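Local coordinates for protein NEQ263 (Nanoarchaeum equitans Kin4-M, PDB 5BN3) that probably binds adenine nucleotides as the NeqB subunit of the unusual NeqA-NeqB ATP synthase core complex, at residues 197-202 / 232-237; 186-191 / 203-208; 106-111 / 266-271; 150-155 / 220-225; 141-146 / 316-321. One frame throughout, in Å; residues are numbered along the deposited sequence.

Contact 1 of 5, residues 197-202 / 232-237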
# COMPACT_ATOMS: atom_id res chain seq x y z
N ILE B 197 5.10 -27.05 13.04
CA ILE B 197 6.12 -27.32 14.06
C ILE B 197 7.23 -28.22 13.51
O ILE B 197 8.40 -28.06 13.88
CB ILE B 197 5.50 -27.90 15.36
CG1 ILE B 197 6.52 -27.88 16.50
CG2 ILE B 197 4.99 -29.31 15.15
CD1 ILE B 197 6.80 -26.50 17.04
N GLU B 198 6.89 -29.16 12.63
CA GLU B 198 7.91 -30.01 12.03
C GLU B 198 8.78 -29.22 11.06
O GLU B 198 9.99 -29.45 10.95
CB GLU B 198 7.28 -31.21 11.30
CG GLU B 198 8.33 -32.14 10.68
CD GLU B 198 7.75 -33.35 9.99
OE1 GLU B 198 6.53 -33.62 10.13
OE2 GLU B 198 8.52 -34.05 9.29
N LYS B 199 8.16 -28.27 10.36
CA LYS B 199 8.88 -27.45 9.40
C LYS B 199 9.93 -26.56 10.06
O LYS B 199 11.06 -26.47 9.58
CB LYS B 199 7.90 -26.59 8.58
CG LYS B 199 7.07 -27.38 7.57
CD LYS B 199 6.38 -26.44 6.58
CE LYS B 199 5.51 -27.20 5.59
NZ LYS B 199 4.19 -27.59 6.16
N ILE B 200 9.58 -25.92 11.17
CA ILE B 200 10.53 -25.02 11.82
C ILE B 200 11.58 -25.76 12.65
O ILE B 200 12.63 -25.20 12.97
CB ILE B 200 9.84 -23.93 12.69
CG1 ILE B 200 9.14 -24.55 13.90
CG2 ILE B 200 8.87 -23.10 11.85
CD1 ILE B 200 8.95 -23.58 15.04
N TYR B 201 11.30 -27.02 12.99
CA TYR B 201 12.27 -27.85 13.69
C TYR B 201 13.30 -28.47 12.74
O TYR B 201 14.39 -28.83 13.16
CB TYR B 201 11.56 -28.95 14.50
CG TYR B 201 11.08 -28.50 15.86
CD1 TYR B 201 11.07 -27.16 16.21
CD2 TYR B 201 10.64 -29.43 16.80
CE1 TYR B 201 10.63 -26.75 17.45
CE2 TYR B 201 10.21 -29.03 18.05
CZ TYR B 201 10.20 -27.69 18.37
OH TYR B 201 9.77 -27.28 19.61
N THR B 202 12.94 -28.58 11.47
CA THR B 202 13.83 -29.18 10.47
C THR B 202 15.23 -28.56 10.43
O THR B 202 16.22 -29.29 10.55
CB THR B 202 13.19 -29.18 9.05
OG1 THR B 202 11.95 -29.88 9.09
CG2 THR B 202 14.12 -29.85 8.05
N ALA B 232 9.73 -19.47 6.69
CA ALA B 232 9.08 -18.26 7.17
C ALA B 232 7.56 -18.42 7.19
O ALA B 232 6.89 -17.91 8.09
CB ALA B 232 9.47 -17.08 6.30
N ASP B 233 7.02 -19.14 6.21
CA ASP B 233 5.59 -19.38 6.12
C ASP B 233 5.10 -20.20 7.31
O ASP B 233 4.04 -19.92 7.88
CB ASP B 233 5.25 -20.11 4.81
CG ASP B 233 3.77 -20.36 4.65
OD1 ASP B 233 3.27 -21.36 5.22
OD2 ASP B 233 3.10 -19.58 3.95
N ALA B 234 5.87 -21.20 7.69
CA ALA B 234 5.54 -22.04 8.84
C ALA B 234 5.61 -21.23 10.14
O ALA B 234 4.77 -21.40 11.02
CB ALA B 234 6.46 -23.24 8.90
N LEU B 235 6.62 -20.37 10.24
CA LEU B 235 6.77 -19.51 11.42
C LEU B 235 5.58 -18.56 11.56
O LEU B 235 5.11 -18.30 12.67
CB LEU B 235 8.08 -18.72 11.34
CG LEU B 235 8.55 -18.11 12.66
CD1 LEU B 235 9.02 -19.20 13.61
CD2 LEU B 235 9.65 -17.07 12.45
N ARG B 236 5.10 -18.05 10.43
CA ARG B 236 3.95 -17.16 10.42
C ARG B 236 2.69 -17.91 10.82
O ARG B 236 1.81 -17.37 11.48
CB ARG B 236 3.77 -16.55 9.03
CG ARG B 236 2.53 -15.69 8.87
CD ARG B 236 2.51 -14.99 7.52
NE ARG B 236 2.51 -15.94 6.41
CZ ARG B 236 2.60 -15.60 5.13
NH1 ARG B 236 2.70 -14.32 4.79
NH2 ARG B 236 2.60 -16.53 4.19
N GLU B 237 2.60 -19.17 10.40
CA GLU B 237 1.46 -20.00 10.73
C GLU B 237 1.35 -20.17 12.25
O GLU B 237 0.27 -20.03 12.83
CB GLU B 237 1.57 -21.35 10.04
CG GLU B 237 0.36 -22.23 10.23
CD GLU B 237 0.38 -23.46 9.34
OE1 GLU B 237 1.27 -23.58 8.48
OE2 GLU B 237 -0.51 -24.32 9.52
O HOH W 1 2.86 -25.80 7.60
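Lys199 and Ile200 meet Ala234 and Leu235 where two helices of the nucleotide-binding domain, 196-215 and 228-241, pack against each other. Between them the chain forms strand 220-226. The segment axes approach to 8.6 Å at 132° between their N-to-C directions. Ala234 CA is 6.4 Å from Lys199 CA, the nearest such pair across the segments, consistent with the close spacing.

Along 232-237, Asp233 comes first. Its OD2 receives Arg236 NH2 from above the carboxylate plane; Arg236 also forms a salt bridge with Glu342 of a neighbouring V-type ATP synthase alpha chain. Ala234 is the centre of the contact. Its CB lies 3.7 Å from Lys199 CB and 3.8 Å from Ile200 CG2, so one methyl group fits between the base of the lysine and the branch of the isoleucine. With chi1 at 67°, Ile200 holds CG1 between its own backbone N and carbonyl carbon, and CG2 is the branch that faces helix 228-241. That methyl passes on to Leu235, where it lies 3.9 Å from the backbone N and 4.3 Å from CD1.

One turn beyond Asp233, Glu237 is joined to the other helix through solvent. The ammonium group of Lys199 donates to the carbonyls of Ser194 and Ala192, while Glu237 OE2 pairs with Arg351 of the alpha chain. A single water links the two side chains: it accepts from Lys199 NZ at 2.7 Å and donates to Glu237 OE1 at 2.9 Å.

Contact 2 of 5, residues 186-191 / 203-208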
# COMPACT_ATOMS: atom_id res chain seq x y z
N ALA B 186 23.55 -36.62 5.87
CA ALA B 186 22.38 -36.78 6.72
C ALA B 186 21.28 -35.89 6.16
O ALA B 186 21.50 -34.69 5.96
CB ALA B 186 22.70 -36.40 8.15
N ILE B 187 20.12 -36.47 5.90
CA ILE B 187 19.04 -35.74 5.24
C ILE B 187 17.80 -35.61 6.14
O ILE B 187 17.30 -36.60 6.67
CB ILE B 187 18.67 -36.39 3.90
CG1 ILE B 187 19.88 -36.38 2.96
CG2 ILE B 187 17.50 -35.68 3.24
CD1 ILE B 187 19.67 -37.12 1.66
N PHE B 188 17.32 -34.38 6.31
CA PHE B 188 16.15 -34.12 7.14
C PHE B 188 15.05 -33.49 6.29
O PHE B 188 15.25 -32.45 5.66
CB PHE B 188 16.53 -33.21 8.31
CG PHE B 188 17.56 -33.81 9.23
CD1 PHE B 188 18.91 -33.64 8.99
CD2 PHE B 188 17.17 -34.56 10.33
CE1 PHE B 188 19.86 -34.20 9.84
CE2 PHE B 188 18.11 -35.13 11.18
CZ PHE B 188 19.46 -34.94 10.93
N ILE B 189 13.89 -34.13 6.29
CA ILE B 189 12.80 -33.74 5.39
C ILE B 189 11.49 -33.50 6.12
O ILE B 189 10.99 -34.39 6.82
CB ILE B 189 12.57 -34.83 4.32
CG1 ILE B 189 13.83 -35.04 3.48
CG2 ILE B 189 11.40 -34.46 3.42
CD1 ILE B 189 13.79 -36.27 2.60
N SER B 190 10.93 -32.31 5.97
CA SER B 190 9.55 -32.06 6.36
C SER B 190 8.73 -31.81 5.10
O SER B 190 9.08 -30.94 4.30
CB SER B 190 9.44 -30.87 7.32
OG SER B 190 10.05 -29.71 6.79
N LYS B 191 7.67 -32.58 4.91
CA LYS B 191 6.85 -32.47 3.70
C LYS B 191 6.06 -31.17 3.65
O LYS B 191 5.83 -30.53 4.68
CB LYS B 191 5.90 -33.68 3.59
CG LYS B 191 6.63 -35.02 3.53
CD LYS B 191 5.66 -36.18 3.41
CE LYS B 191 6.39 -37.51 3.48
NZ LYS B 191 7.44 -37.63 2.44
N PRO B 203 15.33 -27.23 10.28
CA PRO B 203 16.70 -26.69 10.26
C PRO B 203 17.36 -26.75 11.63
O PRO B 203 18.59 -26.76 11.69
CB PRO B 203 16.49 -25.23 9.84
CG PRO B 203 15.12 -24.90 10.31
CD PRO B 203 14.32 -26.16 10.11
N ARG B 204 16.57 -26.79 12.70
CA ARG B 204 17.13 -26.82 14.05
C ARG B 204 17.77 -28.16 14.40
O ARG B 204 18.84 -28.20 15.01
CB ARG B 204 16.05 -26.45 15.08
CG ARG B 204 15.73 -24.96 15.11
CD ARG B 204 14.59 -24.64 16.07
NE ARG B 204 14.48 -23.20 16.34
CZ ARG B 204 13.77 -22.36 15.60
NH1 ARG B 204 13.09 -22.80 14.56
NH2 ARG B 204 13.74 -21.07 15.92
N VAL B 205 17.13 -29.26 14.02
CA VAL B 205 17.71 -30.58 14.27
C VAL B 205 18.92 -30.80 13.37
O VAL B 205 19.90 -31.42 13.78
CB VAL B 205 16.68 -31.74 14.13
CG1 VAL B 205 15.43 -31.45 14.94
CG2 VAL B 205 16.30 -31.97 12.68
N ALA B 206 18.86 -30.28 12.15
CA ALA B 206 19.96 -30.41 11.20
C ALA B 206 21.20 -29.65 11.67
O ALA B 206 22.33 -30.13 11.54
CB ALA B 206 19.53 -29.91 9.83
N LEU B 207 20.98 -28.45 12.20
CA LEU B 207 22.08 -27.63 12.71
C LEU B 207 22.59 -28.10 14.07
O LEU B 207 23.76 -27.91 14.41
CB LEU B 207 21.67 -26.16 12.77
CG LEU B 207 21.61 -25.47 11.41
CD1 LEU B 207 20.95 -24.11 11.52
CD2 LEU B 207 23.00 -25.33 10.84
N THR B 208 21.71 -28.72 14.87
CA THR B 208 22.14 -29.33 16.12
C THR B 208 23.12 -30.46 15.82
O THR B 208 24.15 -30.60 16.49
CB THR B 208 20.95 -29.87 16.93
OG1 THR B 208 20.11 -28.78 17.32
CG2 THR B 208 21.43 -30.60 18.17
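Phe188, on strand 185-190, carries the whole apolar contact with Val205 and Ala206 of helix 196-215. Its side of the contact is the ring alone. CD2 lies 3.6 Å from Val205 CG2, and CE2 is 3.9 Å from the same methyl, which approaches this flank of the ring obliquely. On the CD1 flank Ala206 CB is also 3.9 Å away, measured to CD1, and Ala206 CA sits over one face, 4.0 Å from CE1. The valine and the alanine thus take different flanks of one ring. The torsion chi1 of -61° sets Phe188 CG opposite its carbonyl carbon and beside its N, directing the ring at the helix. Cut back to alanine, Phe188 would probably open a gap under the helix and leave Val205 CG2 and Ala206 without the ring they rest on.

Other apolar neighbours extend the cluster: the ring meets that of Phe74, and Leu209 and Ile158 touch it as well.

The polar bonds of 203-208 belong to the helix itself. Arg204 O accepts from Thr208 N at 2.9 Å and from Thr208 OG1 at 2.7 Å, the two donors reaching it from opposite faces of the carbonyl plane. Upstream, the N of Arg204 lacks a bond to the preceding turn, as does the proline nitrogen of Pro203, and the helix is kinked there.

Strand, helix and the following strand 220-226 form a beta-alpha-beta crossover. Strand 156-162 lies between the two parallel strands in the sheet, an arrangement in keeping with the P-loop NTPase fold of this domain.

Contact 3 of 5, residues 106-111 / 266-271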
# COMPACT_ATOMS: atom_id res chain seq x y z
N VAL B 106 37.55 -15.82 12.02
CA VAL B 106 37.00 -15.30 10.77
C VAL B 106 37.43 -16.17 9.59
O VAL B 106 38.62 -16.41 9.42
CB VAL B 106 37.43 -13.84 10.53
CG1 VAL B 106 36.85 -13.32 9.23
CG2 VAL B 106 37.00 -12.96 11.69
N PRO B 107 36.46 -16.65 8.80
CA PRO B 107 36.75 -17.45 7.60
C PRO B 107 37.75 -16.76 6.68
O PRO B 107 37.65 -15.56 6.46
CB PRO B 107 35.38 -17.56 6.92
CG PRO B 107 34.41 -17.52 8.07
CD PRO B 107 35.01 -16.54 9.05
N ASN B 108 38.72 -17.52 6.17
CA ASN B 108 39.79 -16.97 5.35
C ASN B 108 40.29 -17.95 4.29
O ASN B 108 41.25 -17.67 3.57
CB ASN B 108 40.97 -16.55 6.23
CG ASN B 108 41.65 -17.74 6.88
OD1 ASN B 108 40.99 -18.70 7.29
ND2 ASN B 108 42.97 -17.69 6.98
N GLU B 109 39.63 -19.10 4.21
CA GLU B 109 40.05 -20.15 3.28
C GLU B 109 38.98 -20.41 2.22
O GLU B 109 37.87 -20.85 2.53
CB GLU B 109 40.35 -21.44 4.06
CG GLU B 109 40.80 -22.60 3.21
CD GLU B 109 41.05 -23.86 4.02
OE1 GLU B 109 41.18 -23.77 5.26
OE2 GLU B 109 41.10 -24.95 3.41
N ILE B 110 39.32 -20.13 0.97
CA ILE B 110 38.39 -20.32 -0.15
C ILE B 110 38.08 -21.79 -0.41
O ILE B 110 38.98 -22.62 -0.51
CB ILE B 110 38.95 -19.69 -1.45
CG1 ILE B 110 38.97 -18.16 -1.34
CG2 ILE B 110 38.11 -20.11 -2.65
CD1 ILE B 110 39.48 -17.47 -2.60
N LEU B 111 36.79 -22.11 -0.49
CA LEU B 111 36.33 -23.41 -0.97
C LEU B 111 36.02 -23.28 -2.46
O LEU B 111 35.01 -22.67 -2.83
CB LEU B 111 35.07 -23.86 -0.22
CG LEU B 111 35.18 -24.23 1.26
CD1 LEU B 111 33.80 -24.40 1.87
CD2 LEU B 111 35.98 -25.50 1.43
N SER B 266 26.56 -21.23 12.41
CA SER B 266 27.49 -21.58 11.35
C SER B 266 28.80 -20.92 11.70
O SER B 266 28.87 -20.15 12.66
CB SER B 266 26.99 -21.04 10.01
OG SER B 266 26.85 -19.63 10.07
N GLY B 267 29.84 -21.19 10.92
CA GLY B 267 31.09 -20.48 11.12
C GLY B 267 32.31 -21.35 11.28
O GLY B 267 32.29 -22.56 11.04
N LEU B 268 33.40 -20.70 11.69
CA LEU B 268 34.69 -21.36 11.79
C LEU B 268 35.25 -21.22 13.20
O LEU B 268 35.14 -20.17 13.83
CB LEU B 268 35.66 -20.75 10.78
CG LEU B 268 37.11 -21.24 10.76
CD1 LEU B 268 37.16 -22.67 10.30
CD2 LEU B 268 37.95 -20.35 9.86
N THR B 269 35.83 -22.31 13.69
CA THR B 269 36.51 -22.31 14.98
C THR B 269 37.83 -23.04 14.79
O THR B 269 38.12 -23.51 13.68
CB THR B 269 35.64 -22.98 16.07
OG1 THR B 269 36.07 -22.56 17.37
CG2 THR B 269 35.73 -24.50 15.97
N SER B 270 38.65 -23.14 15.83
CA SER B 270 39.93 -23.83 15.71
C SER B 270 39.75 -25.33 15.47
O SER B 270 40.62 -25.98 14.89
CB SER B 270 40.80 -23.59 16.95
OG SER B 270 40.13 -24.01 18.12
N LYS B 271 38.61 -25.87 15.91
CA LYS B 271 38.36 -27.31 15.86
C LYS B 271 37.67 -27.79 14.57
O LYS B 271 37.91 -28.90 14.12
CB LYS B 271 37.52 -27.74 17.07
CG LYS B 271 38.14 -27.41 18.41
CD LYS B 271 39.56 -27.95 18.52
CE LYS B 271 40.13 -27.70 19.90
NZ LYS B 271 41.62 -27.82 19.93
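The short strand 267-268 of the nucleotide-binding domain presents Leu268 to the connecting segment at Val106, Pro107 and Asn108. The CA atoms of Pro107 and Leu268 are 6.1 Å apart, and Leu268 provides all the close contacts on its side. Its CD2 methyl does most of the touching: it rests 3.9 Å from Pro107 CA and 4.0 Å from Val106 O, so it packs mainly against backbone. The same methyl comes within 4.3 Å of Asn108 OD1. The proline ring approaches lower down, with CG 4.4 Å from Leu268 CB. A chi1 of 177° places Leu268 CG opposite its backbone N, which brings the CD2 branch onto the 106-108 backbone.

Strand 267-268 is a short antiparallel addition to an otherwise mainly parallel sheet, paired with 273-281. The backbone of Leu268 also bonds to that of Lys105, and Arg104 NH1 reaches Ser266 O, so the two segments are tied just upstream of the apolar contact. At the phi of 128° found in Gly267, any side chain would collide with Ser266 O, and the backbone alone accounts for a glycine there.

The same residues also border the subunit interface. Val106 N donates to Glu262 of a V-type ATP synthase alpha chain, and Pro107 packs on Asn255 of that chain. The side chain of Val106 lies about 9 Å from that of Arg326, a residue seen to bind ADP in this protein.

Contact 4 of 5, residues 150-155 / 220-225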
# COMPACT_ATOMS: atom_id res chain seq x y z
N ASN B 150 31.48 -30.28 -5.40
CA ASN B 150 32.88 -29.88 -5.50
C ASN B 150 33.55 -29.40 -4.21
O ASN B 150 34.77 -29.48 -4.08
CB ASN B 150 33.06 -28.84 -6.61
CG ASN B 150 32.79 -29.41 -7.99
OD1 ASN B 150 33.52 -30.27 -8.48
ND2 ASN B 150 31.73 -28.93 -8.64
N VAL B 151 32.76 -28.90 -3.26
CA VAL B 151 33.32 -28.35 -2.03
C VAL B 151 33.18 -29.28 -0.82
O VAL B 151 33.67 -28.98 0.27
CB VAL B 151 32.71 -26.97 -1.68
CG1 VAL B 151 32.85 -26.01 -2.85
CG2 VAL B 151 31.25 -27.11 -1.27
N ALA B 152 32.52 -30.42 -1.02
CA ALA B 152 32.25 -31.35 0.08
C ALA B 152 32.70 -32.78 -0.20
O ALA B 152 32.10 -33.73 0.31
CB ALA B 152 30.77 -31.32 0.43
N LYS B 153 33.75 -32.93 -1.00
CA LYS B 153 34.32 -34.24 -1.30
C LYS B 153 34.90 -34.90 -0.06
O LYS B 153 35.04 -36.12 0.01
CB LYS B 153 35.40 -34.10 -2.38
CG LYS B 153 34.85 -33.77 -3.76
CD LYS B 153 35.94 -33.30 -4.72
CE LYS B 153 35.39 -33.16 -6.13
NZ LYS B 153 36.31 -32.44 -7.05
N ASP B 154 35.24 -34.07 0.92
CA ASP B 154 35.91 -34.52 2.14
C ASP B 154 35.05 -34.26 3.37
O ASP B 154 35.47 -34.55 4.49
CB ASP B 154 37.22 -33.75 2.29
CG ASP B 154 37.06 -32.27 2.01
OD1 ASP B 154 36.41 -31.92 1.00
OD2 ASP B 154 37.56 -31.45 2.81
N LYS B 155 33.85 -33.72 3.17
CA LYS B 155 33.03 -33.25 4.27
C LYS B 155 31.68 -33.97 4.38
O LYS B 155 31.17 -34.50 3.39
CB LYS B 155 32.79 -31.74 4.14
CG LYS B 155 34.05 -30.92 3.93
CD LYS B 155 33.71 -29.45 3.73
CE LYS B 155 34.96 -28.61 3.49
NZ LYS B 155 35.67 -29.02 2.25
N ASP B 220 34.77 -30.59 9.26
CA ASP B 220 34.25 -29.54 8.41
C ASP B 220 32.93 -30.03 7.83
O ASP B 220 32.85 -31.12 7.27
CB ASP B 220 35.24 -29.21 7.28
CG ASP B 220 36.49 -28.53 7.79
OD1 ASP B 220 36.40 -27.74 8.75
OD2 ASP B 220 37.58 -28.79 7.23
N VAL B 221 31.87 -29.23 8.00
CA VAL B 221 30.53 -29.65 7.60
C VAL B 221 29.92 -28.67 6.60
O VAL B 221 30.11 -27.46 6.71
CB VAL B 221 29.61 -29.77 8.84
CG1 VAL B 221 28.19 -30.11 8.44
CG2 VAL B 221 30.15 -30.82 9.79
N LEU B 222 29.22 -29.21 5.60
CA LEU B 222 28.45 -28.38 4.67
C LEU B 222 26.96 -28.57 4.92
O LEU B 222 26.44 -29.69 4.85
CB LEU B 222 28.78 -28.74 3.22
CG LEU B 222 27.92 -28.03 2.18
CD1 LEU B 222 28.19 -26.54 2.22
CD2 LEU B 222 28.16 -28.58 0.78
N VAL B 223 26.26 -27.47 5.21
CA VAL B 223 24.82 -27.54 5.41
C VAL B 223 24.07 -26.81 4.29
O VAL B 223 24.31 -25.63 4.04
CB VAL B 223 24.40 -26.95 6.77
CG1 VAL B 223 22.90 -27.11 6.98
CG2 VAL B 223 25.15 -27.64 7.90
N LEU B 224 23.18 -27.54 3.62
CA LEU B 224 22.31 -26.96 2.61
C LEU B 224 20.87 -26.97 3.14
O LEU B 224 20.40 -27.98 3.65
CB LEU B 224 22.37 -27.78 1.32
CG LEU B 224 23.75 -28.08 0.73
CD1 LEU B 224 23.64 -29.04 -0.45
CD2 LEU B 224 24.44 -26.80 0.30
N MET B 225 20.18 -25.84 3.03
CA MET B 225 18.76 -25.81 3.40
C MET B 225 17.89 -25.02 2.42
O MET B 225 18.29 -23.99 1.88
CB MET B 225 18.55 -25.36 4.85
CG MET B 225 19.09 -23.99 5.21
SD MET B 225 18.69 -23.54 6.92
CE MET B 225 19.63 -24.77 7.82
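Val151 and Ala152, at the C-terminal end of helix 140-151, close on Leu222 of strand 220-226. Val151 sends its CG2 methyl to Leu222 CD2 at 4.0 Å, the two side chains crossing at about a right angle. In Ala152, the first residue to leave helical geometry, CB meets the same CD2 at 3.8 Å. One leucine methyl therefore packs against both residues where the helix ends.

The carboxylate of Asp154 accepts Lys155 NZ at OD2, on the syn side, at 3.1 Å. Lys155 itself crosses Asp220 at an oblique angle. Its CB approaches Asp220 O to 3.2 Å and its CE is 3.8 Å from Asp220 CB, so the aliphatic chain covers the start of the strand. A bend at chi4 of 62° then returns NZ to Val151 O, 2.8 Å away, giving a late carbonyl of the helix a charged donor. With a methionine in place of Lys155, Val151 O and the Asp154 carboxylate would probably be left without their ammonium partner.

Asp220 turns its carboxylate to other partners: Ser273 OG at OD1 and Lys126 at OD2, while Lys155 NZ stays 5.3 Å from OD2. The packing of Val151 and Ala152 on Leu222 is thus purely apolar, and the lysine adds only its carbon chain across the contact, its charge being satisfied on its own side by the helix end and the turn after it.

Contact 5 of 5, residues 141-146 / 316-321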
# COMPACT_ATOMS: atom_id res chain seq x y z
N GLU B 141 18.34 -25.37 -7.55
CA GLU B 141 18.68 -26.69 -7.03
C GLU B 141 19.92 -27.26 -7.71
O GLU B 141 20.80 -27.80 -7.04
CB GLU B 141 17.50 -27.65 -7.18
CG GLU B 141 16.22 -27.20 -6.49
CD GLU B 141 15.37 -26.29 -7.36
OE1 GLU B 141 15.77 -26.02 -8.51
OE2 GLU B 141 14.31 -25.84 -6.88
N ARG B 142 19.99 -27.14 -9.03
CA ARG B 142 21.16 -27.58 -9.78
C ARG B 142 22.42 -26.85 -9.32
O ARG B 142 23.48 -27.46 -9.19
CB ARG B 142 20.97 -27.38 -11.29
CG ARG B 142 19.93 -28.32 -11.90
CD ARG B 142 20.34 -28.79 -13.29
NE ARG B 142 20.34 -27.72 -14.28
CZ ARG B 142 19.27 -27.37 -15.00
NH1 ARG B 142 18.12 -28.01 -14.84
NH2 ARG B 142 19.36 -26.38 -15.88
N LEU B 143 22.30 -25.55 -9.05
CA LEU B 143 23.44 -24.76 -8.61
C LEU B 143 23.97 -25.24 -7.26
O LEU B 143 25.18 -25.37 -7.07
CB LEU B 143 23.08 -23.27 -8.53
CG LEU B 143 24.21 -22.36 -8.05
CD1 LEU B 143 25.41 -22.46 -8.98
CD2 LEU B 143 23.75 -20.92 -7.93
N ALA B 144 23.06 -25.50 -6.33
CA ALA B 144 23.44 -25.97 -5.00
C ALA B 144 24.13 -27.33 -5.06
O ALA B 144 25.10 -27.58 -4.35
CB ALA B 144 22.23 -26.05 -4.11
N LEU B 145 23.60 -28.20 -5.91
CA LEU B 145 24.15 -29.55 -6.08
C LEU B 145 25.52 -29.52 -6.73
O LEU B 145 26.41 -30.29 -6.36
CB LEU B 145 23.19 -30.41 -6.90
CG LEU B 145 21.93 -30.87 -6.18
CD1 LEU B 145 21.00 -31.63 -7.11
CD2 LEU B 145 22.32 -31.74 -5.01
N GLN B 146 25.71 -28.64 -7.71
CA GLN B 146 27.00 -28.50 -8.37
C GLN B 146 28.05 -27.97 -7.39
O GLN B 146 29.22 -28.36 -7.44
CB GLN B 146 26.89 -27.60 -9.61
CG GLN B 146 28.19 -27.51 -10.41
CD GLN B 146 28.02 -26.79 -11.74
OE1 GLN B 146 26.95 -26.28 -12.05
NE2 GLN B 146 29.09 -26.76 -12.54
N PRO B 316 25.20 -21.26 -15.21
CA PRO B 316 24.22 -20.84 -14.20
C PRO B 316 23.89 -19.36 -14.34
O PRO B 316 24.78 -18.55 -14.59
CB PRO B 316 24.96 -21.10 -12.88
CG PRO B 316 26.40 -20.93 -13.23
CD PRO B 316 26.55 -21.41 -14.65
N PRO B 317 22.60 -19.00 -14.17
CA PRO B 317 22.15 -17.64 -14.43
C PRO B 317 22.45 -16.68 -13.28
O PRO B 317 21.54 -16.03 -12.77
CB PRO B 317 20.64 -17.81 -14.59
CG PRO B 317 20.31 -18.95 -13.67
CD PRO B 317 21.50 -19.88 -13.72
N ILE B 318 23.72 -16.57 -12.91
CA ILE B 318 24.14 -15.73 -11.79
C ILE B 318 24.36 -14.26 -12.18
O ILE B 318 25.16 -13.96 -13.07
CB ILE B 318 25.43 -16.28 -11.14
CG1 ILE B 318 25.14 -17.62 -10.47
CG2 ILE B 318 25.99 -15.30 -10.13
CD1 ILE B 318 26.35 -18.25 -9.80
N ASP B 319 23.65 -13.37 -11.50
CA ASP B 319 23.85 -11.93 -11.65
C ASP B 319 25.15 -11.55 -10.94
O ASP B 319 25.22 -11.55 -9.71
CB ASP B 319 22.66 -11.17 -11.04
CG ASP B 319 22.68 -9.68 -11.37
OD1 ASP B 319 23.76 -9.05 -11.32
OD2 ASP B 319 21.59 -9.13 -11.66
N LEU B 320 26.18 -11.23 -11.72
CA LEU B 320 27.51 -10.95 -11.18
C LEU B 320 27.56 -9.72 -10.28
O LEU B 320 28.42 -9.62 -9.42
CB LEU B 320 28.53 -10.79 -12.32
CG LEU B 320 29.07 -12.05 -12.98
CD1 LEU B 320 30.06 -11.70 -14.08
CD2 LEU B 320 29.73 -12.94 -11.95
N LEU B 321 26.63 -8.80 -10.49
CA LEU B 321 26.66 -7.53 -9.78
C LEU B 321 25.74 -7.48 -8.56
O LEU B 321 26.06 -6.84 -7.56
CB LEU B 321 26.38 -6.37 -10.74
CG LEU B 321 27.44 -6.23 -11.84
CD1 LEU B 321 27.12 -5.10 -12.79
CD2 LEU B 321 28.79 -6.02 -11.20
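Leu143 divides its two methyls between Pro316 and Ile318. CD1 lies 4.2 Å from Pro316 CB, while CD2 is 4.2 Å from Ile318 CD1, and the leucine crosses each partner at about a right angle. With chi1 at 179° its CG stands opposite the backbone N, so the branched end projects from helix 140-151 toward the two loop residues.

A cis peptide bond precedes Pro316, and Pro317 is the centre of an inverse gamma turn, in which Ile318 N bonds weakly to Pro316 O; on this backbone Pro316 and Ile318 both point toward the helix. Further on, Asp319 OD1 accepts from Leu321 N at 3.0 Å, an Asx turn, and also from Lys322 N.

From the helix, Arg142 makes a cation-pi contact with Tyr315 and Gln146 OE1 bonds to the hydroxyl of the same tyrosine, holding the residue just before Pro316. Pro316 and Ile318 also touch helix 116-119.

The helix follows strand 131-134 and a short loop, a position consistent with the P-loop and following helix of the P-loop NTPase fold, and here it packs against the segment leading into strand 324-325.

In the fold
All five contacts are largely buried and mostly apolar, though contact 4 leans on a lysine's carbon chain beside an aspartate and contact 3 on backbone atoms; only contact 3 includes an exposed residue, Asn108. Contacts 1 and 2 share helix 196-215 and touch through Thr202 and Ser190, one using it against a second helix, the other against the sheet. Contacts 4 and 5 share helix 140-151, its end meeting strand 220-226 and its first half a loop. Met225 joins contact 4 to contact 2, and Leu111 joins contact 3 to contact 4. A water joins opposite charges across contact 1, whereas contact 4's salt bridge stays within one segment. Alpha chains reach contacts 1, 3 and 5.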